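Local coordinates for protein catalase (Exiguobacterium oxidotolerans, PDB 2J2M) that probably breaks hydrogen peroxide down to water and oxygen at a haem, as a catalase, the bottleneck of its main channel being related to reactivity with substrates of different size, at residues A[187-191]-A[241-246]; A[194-200]-A[212-217]; A[311-315]-A[343-347]. One frame throughout, in Å; residues are numbered along the deposited sequence.

Interaction 1 (A[187-191]-A[241-246]); sequences PASYR and HASNDT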
loop_
_atom_site.group_PDB
_atom_site.type_symbol
_atom_site.label_atom_id
_atom_site.label_comp_id
_atom_site.label_asym_id
_atom_site.label_seq_id
_atom_site.Cartn_x
_atom_site.Cartn_y
_atom_site.Cartn_z
ATOM N N PRO A 187 -34.840 8.792 -3.308
ATOM C CA PRO A 187 -35.375 9.125 -1.984
ATOM C C PRO A 187 -35.114 10.581 -1.587
ATOM O O PRO A 187 -34.101 11.157 -1.992
ATOM C CB PRO A 187 -34.614 8.163 -1.047
ATOM C CG PRO A 187 -34.319 6.990 -1.902
ATOM C CD PRO A 187 -33.976 7.599 -3.257
ATOM N N ALA A 188 -36.013 11.156 -0.796
ATOM C CA ALA A 188 -35.879 12.542 -0.337
ATOM C C ALA A 188 -34.800 12.665 0.740
ATOM O O ALA A 188 -34.165 13.725 0.906
ATOM C CB ALA A 188 -37.238 13.086 0.184
ATOM N N SER A 189 -34.646 11.588 1.508
ATOM C CA SER A 189 -33.447 11.394 2.295
ATOM C C SER A 189 -33.299 9.968 2.820
ATOM O O SER A 189 -34.199 9.111 2.697
ATOM C CB SER A 189 -33.339 12.410 3.436
ATOM O OG SER A 189 -34.448 12.301 4.282
ATOM N N TYR A 190 -32.126 9.752 3.405
ATOM C CA TYR A 190 -31.775 8.513 4.064
ATOM C C TYR A 190 -32.787 8.063 5.123
ATOM O O TYR A 190 -33.039 6.860 5.256
ATOM C CB TYR A 190 -30.368 8.648 4.648
ATOM C CG TYR A 190 -29.298 8.879 3.584
ATOM C CD1 TYR A 190 -29.350 8.225 2.365
ATOM C CD2 TYR A 190 -28.227 9.747 3.816
ATOM C CE1 TYR A 190 -28.363 8.434 1.389
ATOM C CE2 TYR A 190 -27.237 9.954 2.848
ATOM C CZ TYR A 190 -27.313 9.286 1.640
ATOM O OH TYR A 190 -26.352 9.475 0.689
ATOM N N ARG A 191 -33.377 9.019 5.848
ATOM C CA ARG A 191 -34.298 8.700 6.934
ATOM C C ARG A 191 -35.715 8.451 6.408
ATOM O O ARG A 191 -36.592 7.937 7.131
ATOM C CB ARG A 191 -34.269 9.781 8.023
ATOM C CG ARG A 191 -34.803 11.128 7.599
ATOM C CD ARG A 191 -34.235 12.269 8.456
ATOM N NE ARG A 191 -35.160 12.594 9.520
ATOM C CZ ARG A 191 -36.018 13.608 9.501
ATOM N NH1 ARG A 191 -36.050 14.459 8.484
ATOM N NH2 ARG A 191 -36.822 13.787 10.541
ATOM N N HIS A 241 -27.664 16.992 0.463
ATOM C CA HIS A 241 -28.950 17.195 1.166
ATOM C C HIS A 241 -29.331 16.066 2.117
ATOM O O HIS A 241 -29.793 16.331 3.231
ATOM C CB HIS A 241 -30.116 17.526 0.216
ATOM C CG HIS A 241 -30.800 16.320 -0.347
ATOM N ND1 HIS A 241 -30.335 15.648 -1.460
ATOM C CD2 HIS A 241 -31.916 15.660 0.052
ATOM C CE1 HIS A 241 -31.125 14.616 -1.710
ATOM N NE2 HIS A 241 -32.092 14.602 -0.808
ATOM N N ALA A 242 -29.122 14.818 1.695
ATOM C CA ALA A 242 -29.577 13.680 2.489
ATOM C C ALA A 242 -28.749 13.570 3.756
ATOM O O ALA A 242 -29.300 13.387 4.839
ATOM C CB ALA A 242 -29.548 12.399 1.681
ATOM N N SER A 243 -27.432 13.724 3.607
ATOM C CA SER A 243 -26.484 13.741 4.739
ATOM C C SER A 243 -26.825 14.863 5.722
ATOM O O SER A 243 -26.983 14.617 6.916
ATOM C CB SER A 243 -25.033 13.918 4.241
ATOM O OG SER A 243 -24.554 12.705 3.689
ATOM N N ASN A 244 -26.905 16.085 5.197
ATOM C CA ASN A 244 -27.349 17.256 5.934
ATOM C C ASN A 244 -28.627 17.022 6.758
ATOM O O ASN A 244 -28.626 17.255 7.969
ATOM C CB ASN A 244 -27.591 18.400 4.947
ATOM C CG ASN A 244 -27.498 19.768 5.597
ATOM O OD1 ASN A 244 -27.168 19.892 6.788
ATOM N ND2 ASN A 244 -27.762 20.820 4.803
ATOM N N ASP A 245 -29.689 16.551 6.092
ATOM C CA ASP A 245 -30.997 16.328 6.712
ATOM C C ASP A 245 -30.947 15.249 7.802
ATOM O O ASP A 245 -31.536 15.420 8.866
ATOM C CB ASP A 245 -32.063 15.976 5.642
ATOM C CG ASP A 245 -33.372 15.462 6.252
ATOM O OD1 ASP A 245 -34.164 16.268 6.758
ATOM O OD2 ASP A 245 -33.620 14.239 6.232
ATOM N N THR A 246 -30.238 14.147 7.531
ATOM C CA THR A 246 -30.112 13.051 8.508
ATOM C C THR A 246 -29.222 13.444 9.688
ATOM O O THR A 246 -29.493 13.054 10.846
ATOM C CB THR A 246 -29.584 11.714 7.883
ATOM O OG1 THR A 246 -30.227 11.469 6.631
ATOM C CG2 THR A 246 -29.882 10.544 8.796
#
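Ser189 sets OG between its own N and carbonyl carbon (chi1 59°), while Asp245 carries CG across from its backbone N (chi1 169°), and these two torsions bring hydroxyl and carboxylate together. Ser189 OG donates to Asp245 OD2 over 2.9 Å, coming from above the carboxylate plane. Arg191 meets the same carboxylate, its chain bending about CG-CD and crossing Asp245 at about a right angle. The salt bridge runs from Arg191 NH1 to Asp245 OD1, 3.1 Å apart, but the two flat groups are turned 50° against each other and the N-H bonds from NH1 to OD1 and OD2 are both weak. The guanidinium has a stronger partner in Asp254, reached by NH2.

In the catalase fold this loop, between helix 174-180 and strand 195-196, packs on the start of helix 241-251, close to strand 59-68 of the beta sheet. Ala242 CB sits over one face of the Tyr190 ring, a CH-pi contact 3.7 Å from the centroid. Thr246 OG1 touches Tyr190 CB at 3.5 Å and bonds back to Ala242 O, which takes Thr246 N from the opposite face of its plane. Beyond the ring, Tyr190 OH and Ser243 OG share Glu105 as partner, and Phe60 packs alongside. At the start of the helix His241 offers NE2 to Ala188 O, 2.8 Å away at the imidazole edge, in a weak, bent bond.

Interaction 2 (A[194-200]-A[212-217]); sequences RGSSVHS and YIKLRW. With HEM (protoporphyrin IX containing Fe), chain E.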
loop_
_atom_site.group_PDB
_atom_site.type_symbol
_atom_site.label_atom_id
_atom_site.label_comp_id
_atom_site.label_asym_id
_atom_site.label_seq_id
_atom_site.Cartn_x
_atom_site.Cartn_y
_atom_site.Cartn_z
ATOM N N ARG A 194 -36.840 2.938 2.832
ATOM C CA ARG A 194 -36.910 1.600 3.398
ATOM C C ARG A 194 -35.580 0.874 3.205
ATOM O O ARG A 194 -34.631 1.429 2.602
ATOM C CB ARG A 194 -38.082 0.820 2.756
ATOM C CG ARG A 194 -38.163 0.936 1.222
ATOM C CD ARG A 194 -38.759 -0.309 0.595
ATOM N NE ARG A 194 -39.089 -0.090 -0.820
ATOM C CZ ARG A 194 -39.705 -0.977 -1.607
ATOM N NH1 ARG A 194 -39.974 -0.655 -2.875
ATOM N NH2 ARG A 194 -40.061 -2.178 -1.126
ATOM N N GLY A 195 -35.506 -0.357 3.729
ATOM C CA GLY A 195 -34.344 -1.230 3.546
ATOM C C GLY A 195 -34.797 -2.625 3.160
ATOM O O GLY A 195 -35.914 -3.033 3.512
ATOM N N SER A 196 -33.933 -3.358 2.441
ATOM C CA SER A 196 -34.260 -4.681 1.929
ATOM C C SER A 196 -33.009 -5.558 1.899
ATOM O O SER A 196 -31.966 -5.121 1.407
ATOM C CB SER A 196 -34.829 -4.561 0.510
ATOM O OG SER A 196 -35.905 -3.651 0.472
ATOM N N SER A 197 -33.086 -6.781 2.428
ATOM C CA SER A 197 -31.931 -7.692 2.301
ATOM C C SER A 197 -31.683 -8.027 0.839
ATOM O O SER A 197 -30.557 -8.345 0.441
ATOM C CB SER A 197 -32.130 -8.968 3.107
ATOM O OG SER A 197 -33.335 -9.604 2.755
ATOM N N VAL A 198 -32.757 -7.924 0.050
ATOM C CA VAL A 198 -32.785 -8.333 -1.360
ATOM C C VAL A 198 -32.637 -9.860 -1.543
ATOM O O VAL A 198 -33.494 -10.485 -2.182
ATOM C CB VAL A 198 -31.784 -7.499 -2.240
ATOM C CG1 VAL A 198 -31.705 -8.052 -3.685
ATOM C CG2 VAL A 198 -32.191 -6.021 -2.216
ATOM N N HIS A 199 -31.551 -10.437 -1.014
ATOM C CA HIS A 199 -31.342 -11.890 -0.984
ATOM C C HIS A 199 -32.120 -12.568 0.146
ATOM O O HIS A 199 -32.433 -11.939 1.161
ATOM C CB HIS A 199 -29.866 -12.236 -0.765
ATOM C CG HIS A 199 -28.908 -11.387 -1.541
ATOM N ND1 HIS A 199 -28.759 -11.486 -2.912
ATOM C CD2 HIS A 199 -28.032 -10.439 -1.134
ATOM C CE1 HIS A 199 -27.837 -10.630 -3.316
ATOM N NE2 HIS A 199 -27.387 -9.974 -2.257
ATOM N N SER A 200 -32.407 -13.859 -0.040
ATOM C CA SER A 200 -32.763 -14.730 1.047
ATOM C C SER A 200 -31.464 -15.078 1.761
ATOM O O SER A 200 -30.385 -15.130 1.141
ATOM C CB SER A 200 -33.417 -16.011 0.543
ATOM O OG SER A 200 -32.561 -16.700 -0.378
ATOM N N TYR A 212 -35.503 -20.273 4.969
ATOM C CA TYR A 212 -35.111 -19.099 4.174
ATOM C C TYR A 212 -35.796 -17.822 4.646
ATOM O O TYR A 212 -37.013 -17.782 4.837
ATOM C CB TYR A 212 -35.435 -19.288 2.685
ATOM C CG TYR A 212 -34.558 -20.305 1.985
ATOM C CD1 TYR A 212 -33.225 -19.999 1.659
ATOM C CD2 TYR A 212 -35.060 -21.557 1.641
ATOM C CE1 TYR A 212 -32.420 -20.913 1.011
ATOM C CE2 TYR A 212 -34.256 -22.497 0.994
ATOM C CZ TYR A 212 -32.933 -22.163 0.685
ATOM O OH TYR A 212 -32.136 -23.076 0.044
ATOM N N ILE A 213 -35.005 -16.762 4.786
ATOM C CA ILE A 213 -35.540 -15.505 5.302
ATOM C C ILE A 213 -35.128 -14.322 4.429
ATOM O O ILE A 213 -34.031 -14.310 3.864
ATOM C CB ILE A 213 -35.126 -15.255 6.791
ATOM C CG1 ILE A 213 -33.642 -14.886 6.884
ATOM C CG2 ILE A 213 -35.437 -16.477 7.672
ATOM C CD1 ILE A 213 -33.398 -13.406 6.977
ATOM N N LYS A 214 -36.036 -13.352 4.326
ATOM C CA LYS A 214 -35.772 -12.041 3.741
ATOM C C LYS A 214 -35.935 -11.036 4.904
ATOM O O LYS A 214 -36.725 -11.271 5.857
ATOM C CB LYS A 214 -36.799 -11.754 2.642
ATOM C CG LYS A 214 -36.280 -11.252 1.285
ATOM C CD LYS A 214 -35.612 -12.357 0.514
ATOM C CE LYS A 214 -36.147 -12.522 -0.898
ATOM N NZ LYS A 214 -35.920 -11.472 -1.935
ATOM N N LEU A 215 -35.185 -9.932 4.827
ATOM C CA LEU A 215 -35.200 -8.914 5.866
ATOM C C LEU A 215 -35.706 -7.611 5.304
ATOM O O LEU A 215 -35.405 -7.271 4.167
ATOM C CB LEU A 215 -33.813 -8.740 6.460
ATOM C CG LEU A 215 -33.436 -9.306 7.837
ATOM C CD1 LEU A 215 -34.532 -10.085 8.592
ATOM C CD2 LEU A 215 -32.116 -10.100 7.771
ATOM N N ARG A 216 -36.421 -6.867 6.139
ATOM C CA ARG A 216 -37.248 -5.748 5.717
ATOM C C ARG A 216 -37.180 -4.598 6.743
ATOM O O ARG A 216 -37.537 -4.789 7.908
ATOM C CB ARG A 216 -38.703 -6.252 5.603
ATOM C CG ARG A 216 -39.312 -6.261 4.199
ATOM C CD ARG A 216 -38.846 -7.358 3.239
ATOM N NE ARG A 216 -38.865 -6.688 1.948
ATOM C CZ ARG A 216 -39.379 -7.109 0.802
ATOM N NH1 ARG A 216 -39.873 -8.320 0.636
ATOM N NH2 ARG A 216 -39.314 -6.292 -0.223
ATOM N N TRP A 217 -36.697 -3.427 6.328
ATOM C CA TRP A 217 -36.767 -2.223 7.179
ATOM C C TRP A 217 -37.848 -1.248 6.709
ATOM O O TRP A 217 -37.937 -0.947 5.516
ATOM C CB TRP A 217 -35.436 -1.475 7.221
ATOM C CG TRP A 217 -34.260 -2.230 7.771
ATOM C CD1 TRP A 217 -33.323 -2.928 7.047
ATOM C CD2 TRP A 217 -33.856 -2.327 9.146
ATOM N NE1 TRP A 217 -32.379 -3.443 7.883
ATOM C CE2 TRP A 217 -32.669 -3.088 9.175
ATOM C CE3 TRP A 217 -34.369 -1.830 10.349
ATOM C CZ2 TRP A 217 -31.993 -3.390 10.371
ATOM C CZ3 TRP A 217 -33.692 -2.131 11.554
ATOM C CH2 TRP A 217 -32.517 -2.895 11.546
HETATM C CHA HEM E . -20.697 -1.782 -1.365
HETATM C CHB HEM E . -25.390 -3.120 -1.487
HETATM C CHC HEM E . -24.315 -6.362 -4.895
HETATM C CHD HEM E . -19.605 -5.527 -4.291
HETATM C C1A HEM E . -22.052 -1.882 -1.061
HETATM C C2A HEM E . -22.784 -1.147 -0.032
HETATM C C3A HEM E . -24.085 -1.521 -0.071
HETATM C C4A HEM E . -24.222 -2.495 -1.122
HETATM C CMA HEM E . -25.256 -1.034 0.817
HETATM C CAA HEM E . -22.136 -0.102 0.913
HETATM C CBA HEM E . -21.660 -0.699 2.240
HETATM C CGA HEM E . -21.119 0.451 3.061
HETATM O O1A HEM E . -19.884 0.512 3.304
HETATM O O2A HEM E . -21.931 1.332 3.453
HETATM C C1B HEM E . -25.510 -4.159 -2.371
HETATM C C2B HEM E . -26.679 -5.001 -2.569
HETATM C C3B HEM E . -26.358 -5.882 -3.516
HETATM C C4B HEM E . -25.001 -5.636 -3.937
HETATM C CMB HEM E . -28.025 -4.927 -1.795
HETATM C CAB HEM E . -27.228 -7.027 -4.061
HETATM C CBB HEM E . -28.521 -6.863 -4.319
HETATM C C1C HEM E . -22.957 -6.509 -4.983
HETATM C C2C HEM E . -22.234 -7.542 -5.698
HETATM C C3C HEM E . -20.923 -7.294 -5.505
HETATM C C4C HEM E . -20.787 -6.104 -4.682
HETATM C CMC HEM E . -22.852 -8.731 -6.494
HETATM C CAC HEM E . -19.715 -8.079 -6.069
HETATM C CBC HEM E . -19.332 -9.249 -5.545
HETATM C C1D HEM E . -19.426 -4.427 -3.481
HETATM C C2D HEM E . -18.139 -3.865 -3.120
HETATM C C3D HEM E . -18.480 -2.700 -2.192
HETATM C C4D HEM E . -19.936 -2.674 -2.093
HETATM C CMD HEM E . -16.724 -4.384 -3.545
HETATM C CAD HEM E . -17.494 -1.748 -1.491
HETATM C CBD HEM E . -17.419 -2.174 -0.022
HETATM C CGD HEM E . -16.254 -1.533 0.707
HETATM O O1D HEM E . -15.338 -0.898 0.086
HETATM O O2D HEM E . -16.232 -1.681 1.948
HETATM N NA HEM E . -22.975 -2.696 -1.693
HETATM N NB HEM E . -24.507 -4.569 -3.224
HETATM N NC HEM E . -22.045 -5.662 -4.377
HETATM N ND HEM E . -20.435 -3.712 -2.857
HETATM FE FE HEM E . -22.435 -4.351 -2.812
HETATM O O HOH W 1 -38.466 -3.743 1.418
#
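Ser197 OG is gripped twice: it accepts from Leu215 N at 2.8 Å, nearly straight at 172°, and donates to His199 O at 3.0 Å in the carbonyl plane. With OG placed between the residue's own N and carbonyl carbon (chi1 55°), the hydroxyl stands in for a backbone acceptor where the first chain stops following the strand. Ser197 N still bonds to Leu215 O in the usual way. The chain then makes a classic gamma turn at Val198, closed by a weak bond from His199 N to Ser197 O. Lys214 curls its bent chain past His199 O and puts NZ on Val198 O, 2.6 Å away and above the carbonyl plane; the ammonium also makes a cation-pi contact with Trp284.

Further back, Gly195 and Trp217 are an antiparallel hydrogen-bonded pair, with the indole edge passing the glycine so that Trp217 CD1 lies 4.0 Å from Gly195 CA. The indole stacks on Phe113 and meets Phe126 edge-to-face. A water donates to Ser196 OG (2.7 Å), which also hydrogen-bonds to Asn130 O; the water accepts from Arg216 NE in the guanidinium plane and, weakly, from Arg194 NH2. Arg194 is salt-bridged to Glu184 and Arg216 to Asp283, with Arg216 NH1 also bonded to Gln263; the two carboxylates would offset the like charges.

The turn sends Val198 and His199 away from the sheet to one haem vinyl: Val198 CG1 is 3.5 Å from haem CBB, and His199, its ND1 held by Asp329, brings NE2 to haem CAB. The contact lies beside the catalase beta-barrel, where a short strand paired with the long strand 210-219 breaks off and puts both residues into the haem pocket.

Interaction 3 (A[311-315]-A[343-347]); sequences ESVGF and QRHRI. With HEM (protoporphyrin IX containing Fe), chain E.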
loop_
_atom_site.group_PDB
_atom_site.type_symbol
_atom_site.label_atom_id
_atom_site.label_comp_id
_atom_site.label_asym_id
_atom_site.label_seq_id
_atom_site.Cartn_x
_atom_site.Cartn_y
_atom_site.Cartn_z
ATOM N N GLU A 311 -16.093 6.579 7.107
ATOM C CA GLU A 311 -15.266 6.231 5.960
ATOM C C GLU A 311 -14.561 4.895 6.184
ATOM O O GLU A 311 -14.404 4.123 5.251
ATOM C CB GLU A 311 -14.279 7.347 5.564
ATOM C CG GLU A 311 -13.515 7.082 4.234
ATOM C CD GLU A 311 -14.478 7.005 3.036
ATOM O OE1 GLU A 311 -15.474 7.750 3.071
ATOM O OE2 GLU A 311 -14.276 6.199 2.090
ATOM N N SER A 312 -14.198 4.615 7.431
ATOM C CA SER A 312 -13.369 3.457 7.771
ATOM C C SER A 312 -14.131 2.152 8.092
ATOM O O SER A 312 -13.520 1.070 8.102
ATOM C CB SER A 312 -12.385 3.813 8.896
ATOM O OG SER A 312 -11.292 4.595 8.413
ATOM N N VAL A 313 -15.434 2.230 8.371
ATOM C CA VAL A 313 -16.219 1.020 8.536
ATOM C C VAL A 313 -16.213 0.149 7.277
ATOM O O VAL A 313 -16.234 0.654 6.151
ATOM C CB VAL A 313 -17.700 1.306 9.003
ATOM C CG1 VAL A 313 -18.558 1.973 7.898
ATOM C CG2 VAL A 313 -18.369 0.022 9.560
ATOM N N GLY A 314 -16.180 -1.159 7.483
ATOM C CA GLY A 314 -16.477 -2.104 6.430
ATOM C C GLY A 314 -17.577 -3.060 6.840
ATOM O O GLY A 314 -17.594 -3.535 7.977
ATOM N N PHE A 315 -18.506 -3.333 5.923
ATOM C CA PHE A 315 -19.555 -4.319 6.154
ATOM C C PHE A 315 -19.489 -5.444 5.116
ATOM O O PHE A 315 -18.986 -5.257 4.010
ATOM C CB PHE A 315 -20.949 -3.715 6.042
ATOM C CG PHE A 315 -21.163 -2.429 6.780
ATOM C CD1 PHE A 315 -21.756 -2.427 8.040
ATOM C CD2 PHE A 315 -20.892 -1.207 6.163
ATOM C CE1 PHE A 315 -22.023 -1.220 8.693
ATOM C CE2 PHE A 315 -21.157 -0.009 6.802
ATOM C CZ PHE A 315 -21.718 -0.009 8.075
ATOM N N GLN A 343 -11.982 -4.587 1.392
ATOM C CA GLN A 343 -11.642 -3.885 2.620
ATOM C C GLN A 343 -10.186 -4.123 3.035
ATOM O O GLN A 343 -9.544 -3.236 3.602
ATOM C CB GLN A 343 -12.618 -4.250 3.730
ATOM C CG GLN A 343 -14.004 -3.633 3.521
ATOM C CD GLN A 343 -15.149 -4.502 4.055
ATOM O OE1 GLN A 343 -14.942 -5.354 4.911
ATOM N NE2 GLN A 343 -16.357 -4.280 3.556
ATOM N N ARG A 344 -9.646 -5.290 2.730
ATOM C CA ARG A 344 -8.225 -5.553 3.024
ATOM C C ARG A 344 -7.319 -4.615 2.213
ATOM O O ARG A 344 -6.208 -4.281 2.637
ATOM C CB ARG A 344 -7.870 -7.037 2.787
ATOM C CG ARG A 344 -8.460 -7.940 3.861
ATOM C CD ARG A 344 -8.595 -9.404 3.426
ATOM N NE ARG A 344 -9.549 -10.091 4.303
ATOM C CZ ARG A 344 -10.528 -10.897 3.899
ATOM N NH1 ARG A 344 -10.680 -11.224 2.607
ATOM N NH2 ARG A 344 -11.342 -11.409 4.804
ATOM N N HIS A 345 -7.828 -4.183 1.055
ATOM C CA HIS A 345 -7.117 -3.243 0.198
ATOM C C HIS A 345 -7.469 -1.807 0.609
ATOM O O HIS A 345 -6.584 -1.014 0.916
ATOM C CB HIS A 345 -7.467 -3.544 -1.264
ATOM C CG HIS A 345 -7.544 -2.332 -2.147
ATOM N ND1 HIS A 345 -6.427 -1.643 -2.576
ATOM C CD2 HIS A 345 -8.604 -1.714 -2.710
ATOM C CE1 HIS A 345 -6.800 -0.637 -3.344
ATOM N NE2 HIS A 345 -8.117 -0.659 -3.445
ATOM N N ARG A 346 -8.762 -1.495 0.677
ATOM C CA ARG A 346 -9.224 -0.137 0.984
ATOM C C ARG A 346 -8.879 0.374 2.405
ATOM O O ARG A 346 -8.548 1.542 2.591
ATOM C CB ARG A 346 -10.730 -0.017 0.705
ATOM C CG ARG A 346 -11.353 1.285 1.226
ATOM C CD ARG A 346 -12.821 1.487 0.807
ATOM N NE ARG A 346 -13.775 0.689 1.604
ATOM C CZ ARG A 346 -14.226 1.023 2.816
ATOM N NH1 ARG A 346 -15.109 0.259 3.434
ATOM N NH2 ARG A 346 -13.786 2.110 3.427
ATOM N N ILE A 347 -8.985 -0.474 3.414
ATOM C CA ILE A 347 -8.829 0.023 4.772
ATOM C C ILE A 347 -7.531 -0.539 5.280
ATOM O O ILE A 347 -6.806 0.144 5.998
ATOM C CB ILE A 347 -10.001 -0.407 5.718
ATOM C CG1 ILE A 347 -11.368 -0.124 5.090
ATOM C CG2 ILE A 347 -9.903 0.302 7.069
ATOM C CD1 ILE A 347 -12.514 -0.927 5.747
HETATM C CHA HEM E . -20.697 -1.782 -1.365
HETATM C CHB HEM E . -25.390 -3.120 -1.487
HETATM C CHC HEM E . -24.315 -6.362 -4.895
HETATM C CHD HEM E . -19.605 -5.527 -4.291
HETATM C C1A HEM E . -22.052 -1.882 -1.061
HETATM C C2A HEM E . -22.784 -1.147 -0.032
HETATM C C3A HEM E . -24.085 -1.521 -0.071
HETATM C C4A HEM E . -24.222 -2.495 -1.122
HETATM C CMA HEM E . -25.256 -1.034 0.817
HETATM C CAA HEM E . -22.136 -0.102 0.913
HETATM C CBA HEM E . -21.660 -0.699 2.240
HETATM C CGA HEM E . -21.119 0.451 3.061
HETATM O O1A HEM E . -19.884 0.512 3.304
HETATM O O2A HEM E . -21.931 1.332 3.453
HETATM C C1B HEM E . -25.510 -4.159 -2.371
HETATM C C2B HEM E . -26.679 -5.001 -2.569
HETATM C C3B HEM E . -26.358 -5.882 -3.516
HETATM C C4B HEM E . -25.001 -5.636 -3.937
HETATM C CMB HEM E . -28.025 -4.927 -1.795
HETATM C CAB HEM E . -27.228 -7.027 -4.061
HETATM C CBB HEM E . -28.521 -6.863 -4.319
HETATM C C1C HEM E . -22.957 -6.509 -4.983
HETATM C C2C HEM E . -22.234 -7.542 -5.698
HETATM C C3C HEM E . -20.923 -7.294 -5.505
HETATM C C4C HEM E . -20.787 -6.104 -4.682
HETATM C CMC HEM E . -22.852 -8.731 -6.494
HETATM C CAC HEM E . -19.715 -8.079 -6.069
HETATM C CBC HEM E . -19.332 -9.249 -5.545
HETATM C C1D HEM E . -19.426 -4.427 -3.481
HETATM C C2D HEM E . -18.139 -3.865 -3.120
HETATM C C3D HEM E . -18.480 -2.700 -2.192
HETATM C C4D HEM E . -19.936 -2.674 -2.093
HETATM C CMD HEM E . -16.724 -4.384 -3.545
HETATM C CAD HEM E . -17.494 -1.748 -1.491
HETATM C CBD HEM E . -17.419 -2.174 -0.022
HETATM C CGD HEM E . -16.254 -1.533 0.707
HETATM O O1D HEM E . -15.338 -0.898 0.086
HETATM O O2D HEM E . -16.232 -1.681 1.948
HETATM N NA HEM E . -22.975 -2.696 -1.693
HETATM N NB HEM E . -24.507 -4.569 -3.224
HETATM N NC HEM E . -22.045 -5.662 -4.377
HETATM N ND HEM E . -20.435 -3.712 -2.857
HETATM FE FE HEM E . -22.435 -4.351 -2.812
HETATM O O HOH W 2 -12.370 4.476 2.314
#
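Arg346 meets the carbonyls of Glu311 and Val313 with its guanidinium, after an extended start and a turn about CG-CD (chi3 78°) that swings the flat group round to the loop. Val313 O lies in the guanidinium plane, 3.0 Å from NH1, which also bonds to haem O2D at 2.7 Å. NH2 sits nearly in line with the C=O of Glu311, 2.8 Å from O, though its N-H meets the oxygen at a bent angle; it also donates to a water that bridges to Glu311 OE2. NE takes the other propionate oxygen, haem O1D, at 2.7 Å. Five donations fix the group's rotation, and Ile347 CG1 lies over one of its faces.

Gln343, bent at chi2 (148°), lays its amide against Gly314 CA. Its NE2 bonds to Phe315 O, which lies in the amide plane 2.8 Å away, though NE2 stands above the plane of that carbonyl, and to haem O2D at 3.1 Å, so that O2D has two donors from this helix. Phe315 turns its ring edge to the second propionate, CD2 being 3.5 Å from haem O1A. Glu311 is salt-bridged to Arg53, which binds the haem too, as does Arg93: this is the propionate end of the catalase haem pocket.

From the N terminus, residues 187-191 come first; interaction 1 closes a loop of 49 residues when helix 241-251 returns to them. Within that loop, a few residues on, interaction 2 pairs 194-200 with 212-217 around a short excursion of 11 residues that includes strand 201-204. Interaction 3 opens later, after the first two have closed, and spans 27 residues to join the loop following helix 307-311 to the end of helix 330-346. None of the three cross. Interactions 2 and 3, with centres about 23 Å apart, reach the same haem at its vinyl and propionate groups respectively, whereas interaction 1 ties a helix to the loop leading into the barrel.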